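Amino acid ABC transporter, periplasmic amino acid-binding protein (Brucella ovis, PDB 4Z9N) probably captures glutathione or related small solutes in the periplasm and delivers them to an amino acid-type ABC transporter for import. Local coordinates at residues K16-L21 / E81-I86; D45-R50 / F296-G301; G242-N247 / Y292-E297. All coordinates share one frame; numbering follows the deposited sequence.

Interaction 1 of 3, residues K16-L21 / E81-I86; sequences KAKGFL and EVDVLI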
ATOM      1  N   LYS D  16      -2.885 -16.312 -21.244  1.00 27.36           N
ATOM      2  CA  LYS D  16      -2.722 -17.758 -21.307  1.00 37.32           C
ATOM      3  C   LYS D  16      -2.922 -18.263 -22.729  1.00 39.13           C
ATOM      4  O   LYS D  16      -2.208 -19.151 -23.178  1.00 30.28           O
ATOM      5  CB  LYS D  16      -3.679 -18.474 -20.358  1.00 28.44           C
ATOM      6  CG  LYS D  16      -3.473 -18.101 -18.909  1.00 27.29           C
ATOM      7  CD  LYS D  16      -4.631 -18.537 -18.039  1.00 40.53           C
ATOM      8  CE  LYS D  16      -4.549 -20.013 -17.739  1.00 48.12           C
ATOM      9  NZ  LYS D  16      -5.891 -20.593 -17.450  1.00 54.74           N
ATOM     10  N   ALA D  17      -3.885 -17.679 -23.433  1.00 30.09           N
ATOM     11  CA  ALA D  17      -4.155 -18.058 -24.817  1.00 31.49           C
ATOM     12  C   ALA D  17      -2.969 -17.794 -25.751  1.00 34.78           C
ATOM     13  O   ALA D  17      -2.673 -18.617 -26.609  1.00 34.90           O
ATOM     14  CB  ALA D  17      -5.387 -17.336 -25.324  1.00 32.05           C
ATOM     15  N   LYS D  18      -2.289 -16.657 -25.611  1.00 33.63           N
ATOM     16  CA  LYS D  18      -1.184 -16.384 -26.525  1.00 31.04           C
ATOM     17  C   LYS D  18       0.078 -17.102 -26.039  1.00 33.55           C
ATOM     18  O   LYS D  18       1.003 -17.350 -26.820  1.00 32.40           O
ATOM     19  CB  LYS D  18      -0.952 -14.884 -26.692  1.00 30.33           C
ATOM     20  CG  LYS D  18      -0.416 -14.165 -25.486  1.00 28.76           C
ATOM     21  CD  LYS D  18      -0.415 -12.645 -25.721  1.00 28.55           C
ATOM     22  CE  LYS D  18       0.179 -11.912 -24.516  1.00 26.76           C
ATOM     23  NZ  LYS D  18       0.113 -10.428 -24.650  1.00 35.40           N
ATOM     24  N   GLY D  19       0.091 -17.468 -24.761  1.00 29.94           N
ATOM     25  CA  GLY D  19       1.115 -18.350 -24.221  1.00 30.00           C
ATOM     26  C   GLY D  19       2.343 -17.680 -23.635  1.00 29.04           C
ATOM     27  O   GLY D  19       3.352 -18.325 -23.355  1.00 29.80           O
ATOM     28  N   PHE D  20       2.255 -16.372 -23.444  1.00 28.02           N
ATOM     29  CA  PHE D  20       3.340 -15.617 -22.836  1.00 27.08           C
ATOM     30  C   PHE D  20       2.786 -14.298 -22.330  1.00 25.89           C
ATOM     31  O   PHE D  20       1.665 -13.913 -22.674  1.00 29.38           O
ATOM     32  CB  PHE D  20       4.469 -15.374 -23.844  1.00 27.84           C
ATOM     33  CG  PHE D  20       4.052 -14.542 -25.018  1.00 28.30           C
ATOM     34  CD1 PHE D  20       4.152 -13.161 -24.978  1.00 29.10           C
ATOM     35  CD2 PHE D  20       3.561 -15.139 -26.165  1.00 29.65           C
ATOM     36  CE1 PHE D  20       3.762 -12.391 -26.053  1.00 28.07           C
ATOM     37  CE2 PHE D  20       3.171 -14.368 -27.254  1.00 34.22           C
ATOM     38  CZ  PHE D  20       3.275 -12.998 -27.197  1.00 34.12           C
ATOM     39  N   LEU D  21       3.594 -13.596 -21.546  1.00 24.91           N
ATOM     40  CA  LEU D  21       3.238 -12.294 -21.003  1.00 27.49           C
ATOM     41  C   LEU D  21       3.980 -11.185 -21.765  1.00 23.83           C
ATOM     42  O   LEU D  21       5.186 -11.281 -21.973  1.00 25.29           O
ATOM     43  CB  LEU D  21       3.577 -12.269 -19.510  1.00 22.77           C
ATOM     44  CG  LEU D  21       3.427 -10.979 -18.701  1.00 29.39           C
ATOM     45  CD1 LEU D  21       1.964 -10.603 -18.530  1.00 29.15           C
ATOM     46  CD2 LEU D  21       4.090 -11.131 -17.336  1.00 26.79           C
ATOM     47  N   GLU D  81      -0.902  -2.855 -26.116  1.00 23.44           N
ATOM     48  CA  GLU D  81       0.310  -3.411 -26.706  1.00 23.90           C
ATOM     49  C   GLU D  81       1.080  -4.199 -25.641  1.00 22.98           C
ATOM     50  O   GLU D  81       1.670  -5.235 -25.950  1.00 23.49           O
ATOM     51  CB  GLU D  81       1.196  -2.322 -27.313  1.00 28.45           C
ATOM     52  CG  GLU D  81       2.608  -2.807 -27.672  1.00 31.07           C
ATOM     53  CD  GLU D  81       3.487  -1.730 -28.294  1.00 37.05           C
ATOM     54  OE1 GLU D  81       4.655  -2.044 -28.631  1.00 38.41           O
ATOM     55  OE2 GLU D  81       3.014  -0.581 -28.442  1.00 34.63           O
ATOM     56  N   VAL D  82       1.070  -3.713 -24.399  1.00 21.72           N
ATOM     57  CA  VAL D  82       1.623  -4.494 -23.290  1.00 22.10           C
ATOM     58  C   VAL D  82       0.522  -4.802 -22.288  1.00 20.39           C
ATOM     59  O   VAL D  82      -0.456  -4.057 -22.164  1.00 22.21           O
ATOM     60  CB  VAL D  82       2.823  -3.790 -22.585  1.00 20.03           C
ATOM     61  CG1 VAL D  82       3.954  -3.539 -23.581  1.00 20.69           C
ATOM     62  CG2 VAL D  82       2.391  -2.490 -21.886  1.00 19.12           C
ATOM     63  N   ASP D  83       0.704  -5.905 -21.572  1.00 21.77           N
ATOM     64  CA  ASP D  83      -0.256  -6.389 -20.588  1.00 19.84           C
ATOM     65  C   ASP D  83      -0.034  -5.746 -19.216  1.00 21.50           C
ATOM     66  O   ASP D  83      -0.962  -5.645 -18.418  1.00 18.15           O
ATOM     67  CB  ASP D  83      -0.153  -7.915 -20.467  1.00 23.10           C
ATOM     68  CG  ASP D  83      -0.353  -8.621 -21.799  1.00 24.35           C
ATOM     69  OD1 ASP D  83      -1.336  -8.310 -22.503  1.00 24.85           O
ATOM     70  OD2 ASP D  83       0.482  -9.480 -22.147  1.00 24.80           O
ATOM     71  N   VAL D  84       1.200  -5.331 -18.950  1.00 18.07           N
ATOM     72  CA  VAL D  84       1.588  -4.740 -17.668  1.00 16.97           C
ATOM     73  C   VAL D  84       2.806  -3.847 -17.904  1.00 16.89           C
ATOM     74  O   VAL D  84       3.599  -4.088 -18.821  1.00 17.35           O
ATOM     75  CB  VAL D  84       1.891  -5.836 -16.593  1.00 16.78           C
ATOM     76  CG1 VAL D  84       3.064  -6.714 -17.020  1.00 20.21           C
ATOM     77  CG2 VAL D  84       2.129  -5.221 -15.194  1.00 15.72           C
ATOM     78  N   LEU D  85       2.925  -2.801 -17.095  1.00 15.80           N
ATOM     79  CA  LEU D  85       4.052  -1.884 -17.162  1.00 17.10           C
ATOM     80  C   LEU D  85       4.796  -1.921 -15.843  1.00 14.76           C
ATOM     81  O   LEU D  85       4.247  -1.548 -14.812  1.00 14.05           O
ATOM     82  CB  LEU D  85       3.580  -0.459 -17.464  1.00 16.17           C
ATOM     83  CG  LEU D  85       4.656   0.624 -17.493  1.00 16.94           C
ATOM     84  CD1 LEU D  85       5.570   0.467 -18.732  1.00 15.95           C
ATOM     85  CD2 LEU D  85       3.993   2.019 -17.500  1.00 15.50           C
ATOM     86  N   ILE D  86       6.028  -2.408 -15.872  1.00 19.35           N
ATOM     87  CA  ILE D  86       6.842  -2.496 -14.670  1.00 17.63           C
ATOM     88  C   ILE D  86       8.148  -1.830 -15.035  1.00 17.34           C
ATOM     89  O   ILE D  86       9.012  -2.445 -15.631  1.00 16.52           O
ATOM     90  CB  ILE D  86       7.023  -3.936 -14.206  1.00 14.84           C
ATOM     91  CG1 ILE D  86       5.650  -4.581 -14.031  1.00 18.13           C
ATOM     92  CG2 ILE D  86       7.766  -3.960 -12.854  1.00 14.66           C
ATOM     93  CD1 ILE D  86       5.679  -6.039 -13.601  1.00 18.19           C
TER

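Interaction 2 of 3, residues D45-R50 / F296-G301; sequences DVDYCR and FERNIG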
ATOM      1  N   ASP D  45      13.038  -4.792 -12.092  1.00 17.41           N
ATOM      2  CA  ASP D  45      11.708  -4.763 -12.698  1.00 17.49           C
ATOM      3  C   ASP D  45      11.539  -5.933 -13.671  1.00 20.57           C
ATOM      4  O   ASP D  45      10.458  -6.495 -13.775  1.00 17.87           O
ATOM      5  CB  ASP D  45      11.449  -3.435 -13.418  1.00 16.86           C
ATOM      6  CG  ASP D  45      11.069  -2.315 -12.463  1.00 17.05           C
ATOM      7  OD1 ASP D  45      10.663  -2.631 -11.323  1.00 18.27           O
ATOM      8  OD2 ASP D  45      11.172  -1.122 -12.860  1.00 18.07           O
ATOM      9  N   VAL D  46      12.603  -6.296 -14.387  1.00 18.95           N
ATOM     10  CA  VAL D  46      12.535  -7.473 -15.253  1.00 19.95           C
ATOM     11  C   VAL D  46      12.135  -8.722 -14.460  1.00 22.41           C
ATOM     12  O   VAL D  46      11.268  -9.495 -14.892  1.00 20.24           O
ATOM     13  CB  VAL D  46      13.866  -7.698 -15.989  1.00 21.21           C
ATOM     14  CG1 VAL D  46      13.957  -9.131 -16.526  1.00 22.38           C
ATOM     15  CG2 VAL D  46      13.998  -6.674 -17.133  1.00 21.49           C
ATOM     16  N   ASP D  47      12.751  -8.926 -13.296  1.00 20.43           N
ATOM     17  CA  ASP D  47      12.433 -10.118 -12.510  1.00 23.54           C
ATOM     18  C   ASP D  47      10.974 -10.090 -12.033  1.00 23.80           C
ATOM     19  O   ASP D  47      10.341 -11.139 -11.881  1.00 19.53           O
ATOM     20  CB  ASP D  47      13.368 -10.274 -11.297  1.00 20.21           C
ATOM     21  CG  ASP D  47      14.722 -10.874 -11.663  1.00 24.96           C
ATOM     22  OD1 ASP D  47      15.644 -10.785 -10.825  1.00 25.81           O
ATOM     23  OD2 ASP D  47      14.875 -11.404 -12.790  1.00 25.97           O
ATOM     24  N   TYR D  48      10.442  -8.898 -11.786  1.00 18.20           N
ATOM     25  CA  TYR D  48       9.035  -8.776 -11.401  1.00 17.57           C
ATOM     26  C   TYR D  48       8.143  -9.260 -12.545  1.00 20.65           C
ATOM     27  O   TYR D  48       7.146  -9.941 -12.318  1.00 19.15           O
ATOM     28  CB  TYR D  48       8.686  -7.329 -11.013  1.00 16.65           C
ATOM     29  CG  TYR D  48       8.455  -7.182  -9.521  1.00 16.09           C
ATOM     30  CD1 TYR D  48       9.530  -7.055  -8.639  1.00 17.15           C
ATOM     31  CD2 TYR D  48       7.173  -7.224  -8.990  1.00 15.80           C
ATOM     32  CE1 TYR D  48       9.328  -6.954  -7.277  1.00 15.66           C
ATOM     33  CE2 TYR D  48       6.963  -7.137  -7.610  1.00 15.47           C
ATOM     34  CZ  TYR D  48       8.049  -6.999  -6.771  1.00 15.38           C
ATOM     35  OH  TYR D  48       7.843  -6.891  -5.409  1.00 15.15           O
ATOM     36  N   CYS D  49       8.502  -8.897 -13.772  1.00 18.45           N
ATOM     37  CA  CYS D  49       7.803  -9.410 -14.955  1.00 19.11           C
ATOM     38  C   CYS D  49       7.865 -10.920 -15.018  1.00 19.96           C
ATOM     39  O   CYS D  49       6.865 -11.594 -15.286  1.00 20.47           O
ATOM     40  CB  CYS D  49       8.404  -8.854 -16.238  1.00 19.64           C
ATOM     41  SG  CYS D  49       8.279  -7.084 -16.412  1.00 20.79           S
ATOM     42  N   ARG D  50       9.060 -11.447 -14.788  1.00 20.49           N
ATOM     43  CA  ARG D  50       9.247 -12.886 -14.818  1.00 21.49           C
ATOM     44  C   ARG D  50       8.480 -13.556 -13.682  1.00 21.19           C
ATOM     45  O   ARG D  50       8.085 -14.719 -13.799  1.00 21.95           O
ATOM     46  CB  ARG D  50      10.730 -13.250 -14.740  1.00 22.31           C
ATOM     47  CG  ARG D  50      11.583 -12.677 -15.877  1.00 22.91           C
ATOM     48  CD  ARG D  50      12.888 -13.466 -16.016  1.00 24.30           C
ATOM     49  NE  ARG D  50      13.779 -12.858 -16.996  1.00 24.99           N
ATOM     50  CZ  ARG D  50      13.698 -13.060 -18.308  1.00 31.15           C
ATOM     51  NH1 ARG D  50      12.768 -13.857 -18.815  1.00 26.21           N
ATOM     52  NH2 ARG D  50      14.548 -12.449 -19.121  1.00 32.46           N
ATOM     53  N   PHE D 296      15.776  -8.261  -4.930  1.00 16.99           N
ATOM     54  CA  PHE D 296      16.440  -7.019  -4.539  1.00 18.49           C
ATOM     55  C   PHE D 296      17.955  -7.197  -4.557  1.00 18.09           C
ATOM     56  O   PHE D 296      18.677  -6.441  -5.201  1.00 18.47           O
ATOM     57  CB  PHE D 296      15.970  -6.564  -3.142  1.00 16.27           C
ATOM     58  CG  PHE D 296      16.368  -5.158  -2.789  1.00 17.68           C
ATOM     59  CD1 PHE D 296      17.668  -4.865  -2.411  1.00 19.49           C
ATOM     60  CD2 PHE D 296      15.437  -4.127  -2.831  1.00 19.68           C
ATOM     61  CE1 PHE D 296      18.039  -3.570  -2.094  1.00 20.10           C
ATOM     62  CE2 PHE D 296      15.801  -2.833  -2.509  1.00 14.54           C
ATOM     63  CZ  PHE D 296      17.101  -2.551  -2.147  1.00 15.38           C
ATOM     64  N   GLU D 297      18.441  -8.216  -3.857  1.00 18.93           N
ATOM     65  CA  GLU D 297      19.877  -8.363  -3.687  1.00 22.52           C
ATOM     66  C   GLU D 297      20.651  -8.638  -4.978  1.00 22.90           C
ATOM     67  O   GLU D 297      21.738  -8.087  -5.176  1.00 24.52           O
ATOM     68  CB  GLU D 297      20.154  -9.470  -2.670  1.00 25.58           C
ATOM     69  CG  GLU D 297      19.892  -9.002  -1.245  1.00 33.39           C
ATOM     70  CD  GLU D 297      20.726  -7.775  -0.892  1.00 33.71           C
ATOM     71  OE1 GLU D 297      21.937  -7.791  -1.191  1.00 38.09           O
ATOM     72  OE2 GLU D 297      20.187  -6.800  -0.331  1.00 25.14           O
ATOM     73  N   ARG D 298      20.115  -9.484  -5.854  1.00 22.17           N
ATOM     74  CA  ARG D 298      20.862  -9.880  -7.045  1.00 25.73           C
ATOM     75  C   ARG D 298      20.920  -8.748  -8.068  1.00 24.51           C
ATOM     76  O   ARG D 298      21.817  -8.711  -8.912  1.00 25.16           O
ATOM     77  CB  ARG D 298      20.246 -11.134  -7.683  1.00 30.20           C
ATOM     78  CG  ARG D 298      19.041 -10.864  -8.588  1.00 31.05           C
ATOM     79  CD  ARG D 298      18.642 -12.101  -9.380  1.00 31.94           C
ATOM     80  NE  ARG D 298      18.265 -13.191  -8.487  1.00 34.95           N
ATOM     81  CZ  ARG D 298      17.013 -13.571  -8.251  1.00 32.56           C
ATOM     82  NH1 ARG D 298      15.999 -12.983  -8.875  1.00 23.66           N
ATOM     83  NH2 ARG D 298      16.776 -14.571  -7.414  1.00 34.63           N
ATOM     84  N   ASN D 299      19.959  -7.833  -7.997  1.00 21.11           N
ATOM     85  CA  ASN D 299      19.849  -6.786  -9.011  1.00 20.84           C
ATOM     86  C   ASN D 299      20.367  -5.430  -8.557  1.00 20.46           C
ATOM     87  O   ASN D 299      21.040  -4.740  -9.318  1.00 21.06           O
ATOM     88  CB  ASN D 299      18.394  -6.636  -9.441  1.00 19.70           C
ATOM     89  CG  ASN D 299      17.918  -7.798 -10.272  1.00 20.31           C
ATOM     90  OD1 ASN D 299      18.448  -8.057 -11.352  1.00 21.45           O
ATOM     91  ND2 ASN D 299      16.898  -8.491  -9.787  1.00 19.66           N
ATOM     92  N   ILE D 300      20.005  -5.013  -7.349  1.00 19.54           N
ATOM     93  CA  ILE D 300      20.285  -3.640  -6.937  1.00 19.16           C
ATOM     94  C   ILE D 300      20.906  -3.571  -5.545  1.00 19.32           C
ATOM     95  O   ILE D 300      21.399  -2.521  -5.138  1.00 19.49           O
ATOM     96  CB  ILE D 300      19.001  -2.750  -7.011  1.00 17.72           C
ATOM     97  CG1 ILE D 300      17.909  -3.253  -6.059  1.00 18.72           C
ATOM     98  CG2 ILE D 300      18.481  -2.675  -8.438  1.00 17.75           C
ATOM     99  CD1 ILE D 300      16.633  -2.393  -6.069  1.00 15.56           C
ATOM    100  N   GLY D 301      20.908  -4.688  -4.823  1.00 24.21           N
ATOM    101  CA  GLY D 301      21.452  -4.698  -3.475  1.00 24.01           C
ATOM    102  C   GLY D 301      22.931  -5.069  -3.372  1.00 21.71           C
ATOM    103  O   GLY D 301      23.732  -4.770  -4.254  1.00 22.53           O
TER
HETATM  104  O   HOH W   1      17.756 -10.242 -13.066  1.00 25.78           O

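Interaction 3 of 3, residues G242-N247 / Y292-E297; sequences GITQAN and YGEIFE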
ATOM      1  N   GLY D 242      10.822 -16.603   5.167  1.00 19.89           N
ATOM      2  CA  GLY D 242      12.090 -17.280   4.931  1.00 19.82           C
ATOM      3  C   GLY D 242      12.044 -18.336   3.835  1.00 22.24           C
ATOM      4  O   GLY D 242      12.820 -19.305   3.857  1.00 24.18           O
ATOM      5  N   ILE D 243      11.133 -18.143   2.878  1.00 20.49           N
ATOM      6  CA  ILE D 243      10.992 -19.042   1.742  1.00 20.82           C
ATOM      7  C   ILE D 243      11.787 -18.485   0.578  1.00 21.25           C
ATOM      8  O   ILE D 243      11.553 -17.350   0.136  1.00 23.04           O
ATOM      9  CB  ILE D 243       9.517 -19.245   1.344  1.00 20.95           C
ATOM     10  CG1 ILE D 243       8.722 -19.772   2.529  1.00 20.36           C
ATOM     11  CG2 ILE D 243       9.416 -20.246   0.175  1.00 21.99           C
ATOM     12  CD1 ILE D 243       7.236 -19.586   2.370  1.00 21.69           C
ATOM     13  N   THR D 244      12.719 -19.288   0.087  1.00 23.91           N
ATOM     14  CA  THR D 244      13.656 -18.854  -0.937  1.00 26.26           C
ATOM     15  C   THR D 244      13.577 -19.759  -2.159  1.00 27.37           C
ATOM     16  O   THR D 244      12.967 -20.831  -2.117  1.00 25.84           O
ATOM     17  CB  THR D 244      15.103 -18.852  -0.403  1.00 22.97           C
ATOM     18  OG1 THR D 244      15.498 -20.194  -0.092  1.00 24.91           O
ATOM     19  CG2 THR D 244      15.209 -18.003   0.858  1.00 25.91           C
ATOM     20  N   GLN D 245      14.209 -19.333  -3.245  1.00 26.22           N
ATOM     21  CA  GLN D 245      14.277 -20.144  -4.455  1.00 24.70           C
ATOM     22  C   GLN D 245      14.862 -21.520  -4.151  1.00 26.91           C
ATOM     23  O   GLN D 245      14.401 -22.537  -4.678  1.00 28.16           O
ATOM     24  CB  GLN D 245      15.117 -19.436  -5.515  1.00 29.12           C
ATOM     25  CG  GLN D 245      15.126 -20.102  -6.882  1.00 32.15           C
ATOM     26  CD  GLN D 245      15.855 -19.262  -7.916  1.00 33.38           C
ATOM     27  OE1 GLN D 245      16.934 -18.732  -7.646  1.00 34.44           O
ATOM     28  NE2 GLN D 245      15.265 -19.128  -9.103  1.00 29.09           N
ATOM     29  N   ALA D 246      15.869 -21.544  -3.285  1.00 27.59           N
ATOM     30  CA  ALA D 246      16.588 -22.781  -2.988  1.00 29.98           C
ATOM     31  C   ALA D 246      15.811 -23.720  -2.073  1.00 32.70           C
ATOM     32  O   ALA D 246      15.974 -24.942  -2.153  1.00 32.66           O
ATOM     33  CB  ALA D 246      17.943 -22.458  -2.376  1.00 33.56           C
ATOM     34  N   ASN D 247      14.962 -23.178  -1.203  1.00 31.58           N
ATOM     35  CA  ASN D 247      14.344 -24.052  -0.205  1.00 29.53           C
ATOM     36  C   ASN D 247      12.842 -24.247  -0.370  1.00 28.71           C
ATOM     37  O   ASN D 247      12.235 -24.985   0.397  1.00 29.50           O
ATOM     38  CB  ASN D 247      14.649 -23.549   1.216  1.00 28.96           C
ATOM     39  CG  ASN D 247      13.876 -22.281   1.607  1.00 26.47           C
ATOM     40  OD1 ASN D 247      12.914 -21.864   0.952  1.00 25.15           O
ATOM     41  ND2 ASN D 247      14.304 -21.669   2.712  1.00 26.05           N
ATOM     42  N   TYR D 292      11.182 -11.652  -2.680  1.00 16.59           N
ATOM     43  CA  TYR D 292      11.437 -10.222  -2.875  1.00 16.16           C
ATOM     44  C   TYR D 292      12.888  -9.840  -2.553  1.00 15.44           C
ATOM     45  O   TYR D 292      13.516  -9.088  -3.287  1.00 16.45           O
ATOM     46  CB  TYR D 292      10.498  -9.381  -2.008  1.00 15.80           C
ATOM     47  CG  TYR D 292      10.701  -7.899  -2.201  1.00 16.51           C
ATOM     48  CD1 TYR D 292      10.038  -7.215  -3.219  1.00 16.47           C
ATOM     49  CD2 TYR D 292      11.548  -7.176  -1.374  1.00 18.42           C
ATOM     50  CE1 TYR D 292      10.215  -5.853  -3.402  1.00 14.12           C
ATOM     51  CE2 TYR D 292      11.741  -5.806  -1.561  1.00 12.92           C
ATOM     52  CZ  TYR D 292      11.069  -5.158  -2.570  1.00 14.12           C
ATOM     53  OH  TYR D 292      11.263  -3.799  -2.733  1.00 14.17           O
ATOM     54  N   GLY D 293      13.402 -10.350  -1.434  1.00 15.95           N
ATOM     55  CA  GLY D 293      14.746 -10.001  -1.005  1.00 16.69           C
ATOM     56  C   GLY D 293      15.785 -10.521  -1.970  1.00 17.83           C
ATOM     57  O   GLY D 293      16.816  -9.882  -2.211  1.00 22.00           O
ATOM     58  N   GLU D 294      15.520 -11.704  -2.519  1.00 18.41           N
ATOM     59  CA  GLU D 294      16.430 -12.284  -3.485  1.00 20.95           C
ATOM     60  C   GLU D 294      16.461 -11.472  -4.780  1.00 22.45           C
ATOM     61  O   GLU D 294      17.530 -11.297  -5.369  1.00 21.73           O
ATOM     62  CB  GLU D 294      16.056 -13.733  -3.766  1.00 20.45           C
ATOM     63  CG  GLU D 294      16.159 -14.638  -2.538  1.00 24.46           C
ATOM     64  CD  GLU D 294      15.978 -16.085  -2.905  1.00 26.11           C
ATOM     65  OE1 GLU D 294      17.000 -16.759  -3.207  1.00 29.37           O
ATOM     66  OE2 GLU D 294      14.820 -16.550  -2.905  1.00 22.12           O
ATOM     67  N   ILE D 295      15.302 -10.965  -5.203  1.00 20.87           N
ATOM     68  CA  ILE D 295      15.222 -10.113  -6.384  1.00 20.54           C
ATOM     69  C   ILE D 295      15.972  -8.817  -6.121  1.00 20.84           C
ATOM     70  O   ILE D 295      16.722  -8.340  -6.976  1.00 20.22           O
ATOM     71  CB  ILE D 295      13.753  -9.830  -6.777  1.00 16.97           C
ATOM     72  CG1 ILE D 295      13.059 -11.123  -7.216  1.00 22.93           C
ATOM     73  CG2 ILE D 295      13.671  -8.784  -7.882  1.00 16.77           C
ATOM     74  CD1 ILE D 295      11.550 -10.956  -7.385  1.00 23.45           C
ATOM     75  N   PHE D 296      15.776  -8.261  -4.930  1.00 16.99           N
ATOM     76  CA  PHE D 296      16.440  -7.019  -4.539  1.00 18.49           C
ATOM     77  C   PHE D 296      17.955  -7.197  -4.557  1.00 18.09           C
ATOM     78  O   PHE D 296      18.677  -6.441  -5.201  1.00 18.47           O
ATOM     79  CB  PHE D 296      15.970  -6.564  -3.142  1.00 16.27           C
ATOM     80  CG  PHE D 296      16.368  -5.158  -2.789  1.00 17.68           C
ATOM     81  CD1 PHE D 296      17.668  -4.865  -2.411  1.00 19.49           C
ATOM     82  CD2 PHE D 296      15.437  -4.127  -2.831  1.00 19.68           C
ATOM     83  CE1 PHE D 296      18.039  -3.570  -2.094  1.00 20.10           C
ATOM     84  CE2 PHE D 296      15.801  -2.833  -2.509  1.00 14.54           C
ATOM     85  CZ  PHE D 296      17.101  -2.551  -2.147  1.00 15.38           C
ATOM     86  N   GLU D 297      18.441  -8.216  -3.857  1.00 18.93           N
ATOM     87  CA  GLU D 297      19.877  -8.363  -3.687  1.00 22.52           C
ATOM     88  C   GLU D 297      20.651  -8.638  -4.978  1.00 22.90           C
ATOM     89  O   GLU D 297      21.738  -8.087  -5.176  1.00 24.52           O
ATOM     90  CB  GLU D 297      20.154  -9.470  -2.670  1.00 25.58           C
ATOM     91  CG  GLU D 297      19.892  -9.002  -1.245  1.00 33.39           C
ATOM     92  CD  GLU D 297      20.726  -7.775  -0.892  1.00 33.71           C
ATOM     93  OE1 GLU D 297      21.937  -7.791  -1.191  1.00 38.09           O
ATOM     94  OE2 GLU D 297      20.187  -6.800  -0.331  1.00 25.14           O
TER
HETATM   95  O   HOH W   2      17.707 -16.796  -5.939  1.00 34.14           O
HETATM   96  O   HOH W   3      17.777 -19.303  -2.988  1.00 24.65           O

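Interaction 1 of 3, residues K16-L21 / E81-I86
The carboxylate of Asp-83 is met by Lys-18, whose NZ lies 2.7 Å from Asp-83 OD2 in a salt bridge on the syn side of that oxygen, the side facing OD1. NZ is also 3.3 Å from Asp-83 OD1, so the ammonium sits near both oxygens but favours one. The second flat group is the ring of Phe-20, which carries the lysine chain on one of its faces: Lys-18 CG is 4.0 Å above the ring plane, over its outer part. Phe-20 also makes a cation-pi contact with Lys-64.

The two charged side chains reach for each other head-on from their two backbones. Lys-18 leaves the helix with CG between the backbone N and the carbonyl carbon (chi1 69°) and then runs fully extended, a shape that carries its amine across to the buried aspartate. Asp-83 OD2 also accepts from the backbone N of Gln-22, so two donors grip it; together they would be expected to favour the ionised form.

Beside the charges, Leu-21 CD1 lies alongside Asp-83 CB at 3.9 Å and reaches Val-84 CG1 at 4.3 Å, a small apolar contact next to the polar one.

Gly-19, with positive phi, turns the chain out of helix 11-18 toward strand 21-25. That strand is the middle one of a parallel sheet, between 63-67 and 84-85, so the bridge ties the helix end to the entrance of the neighbouring strand. Helix 44-57 covers Leu-21 through Val-52, while Val-84 packs on Val-217 of strand 211-218.

Interaction 2 of 3, residues D45-R50 / F296-G301
Asp-47 and the pair Arg-298 and Asn-299 make up the direct polar contact, and every direct bond falls on one oxygen. Asn-299 ND2 donates to Asp-47 OD1 at 2.8 Å, nearly straight at 165°, and Arg-298 NH1 reaches the same OD1 at 3.0 Å as a salt bridge. Both donors use hydrogens lying in their own flat groups, yet they come at the oxygen from opposite faces of the carboxylate, well above and below its plane. The guanidinium plane is accordingly turned 74° from the carboxylate, and it is the edge of the arginine that points at the acid. With chi1 at 82° and a bend at chi3, the Arg-298 chain doubles back toward the acid, with CD 3.6 Å from Asp-47 OD1. Arg-298 NH2 is occupied by Val-289 O, and Asn-299 ND2 also donates to Ile-295 O one turn back in its own helix, which fixes the rotation of the amide.

The elements joined are helix 44-57, which connects the adjacent parallel strands 21-25 and 63-67 in a beta-alpha-beta crossover of the solute-binding fold, and the closing turn of helix 292-299. There the carbonyl O of Phe-296 takes backbone bonds from both Ile-300 N and Gly-301 N.

The solvent-mediated link is looser: a water bridges Asn-299 OD1, at 2.9 Å, and, weakly, Asp-47 OD2, the second carboxylate oxygen.

Apolar packing occupies another side of helix 292-299, away from Asp-47, where Ile-300 CG1 lies 3.8 Å above the middle of the Phe-296 ring. Phe-44 of helix 44-57 joins them there, and touches Asn-299 as well.

Interaction 3 of 3, residues G242-N247 / Y292-E297
Glu-294 reaches out from its helix and presses one carboxylate oxygen into the 242-247 loop. On this tight side OE2 accepts from Gln-245 N at 2.9 Å through its syn lone pair, and sits 3.2 Å from Thr-244 CA and 3.4 Å from Thr-244 CB. The glutamate stays extended beyond CG (chi2 -172°), which gives it the length to arrive across the threonine at about a right angle. Its target is firmly shaped: Thr-244 OG1 accepts from Asn-247 N in an ST motif, while Thr-244 N in turn donates to Asn-247 OD1 at 2.7 Å.

The other oxygen faces the looser, watery side. Glu-294 OE1 accepts from two waters, one also donating to Gln-245 OE1 and the other accepting from Ala-246 N. Gln-245 itself is anchored outside the contact, through NE2 to Lys-287 O.

The loop follows the Schellman motif in which Gly-242 ends helix 222-240, and leads into helix 248-251. Asn-291, just ahead of helix 292-299, bonds Ile-243 O with ND2 and Glu-294 N with OD1, joining loop and helix start.

Along the chain, interactions 1 and 2 cross, their segments alternating, whereas interaction 3 opens after interaction 1 has closed and finishes on the same helix as interaction 2. Helix 292-299 serves interactions 2 and 3, whose centres are 11 Å apart; Asp-47 CB packs on Ile-295 CG2 between them. Interaction 1 lies about 19 Å from interaction 2 between centres, yet touches it where Leu-21 and Ile-86 meet helix 44-57. Interactions 1 and 3 do not touch, their nearest atoms being about 9 Å apart. Interaction 2 is thus the one that joins early and late parts of the chain, through helix 44-57, which packs against the parallel sheet of interaction 1.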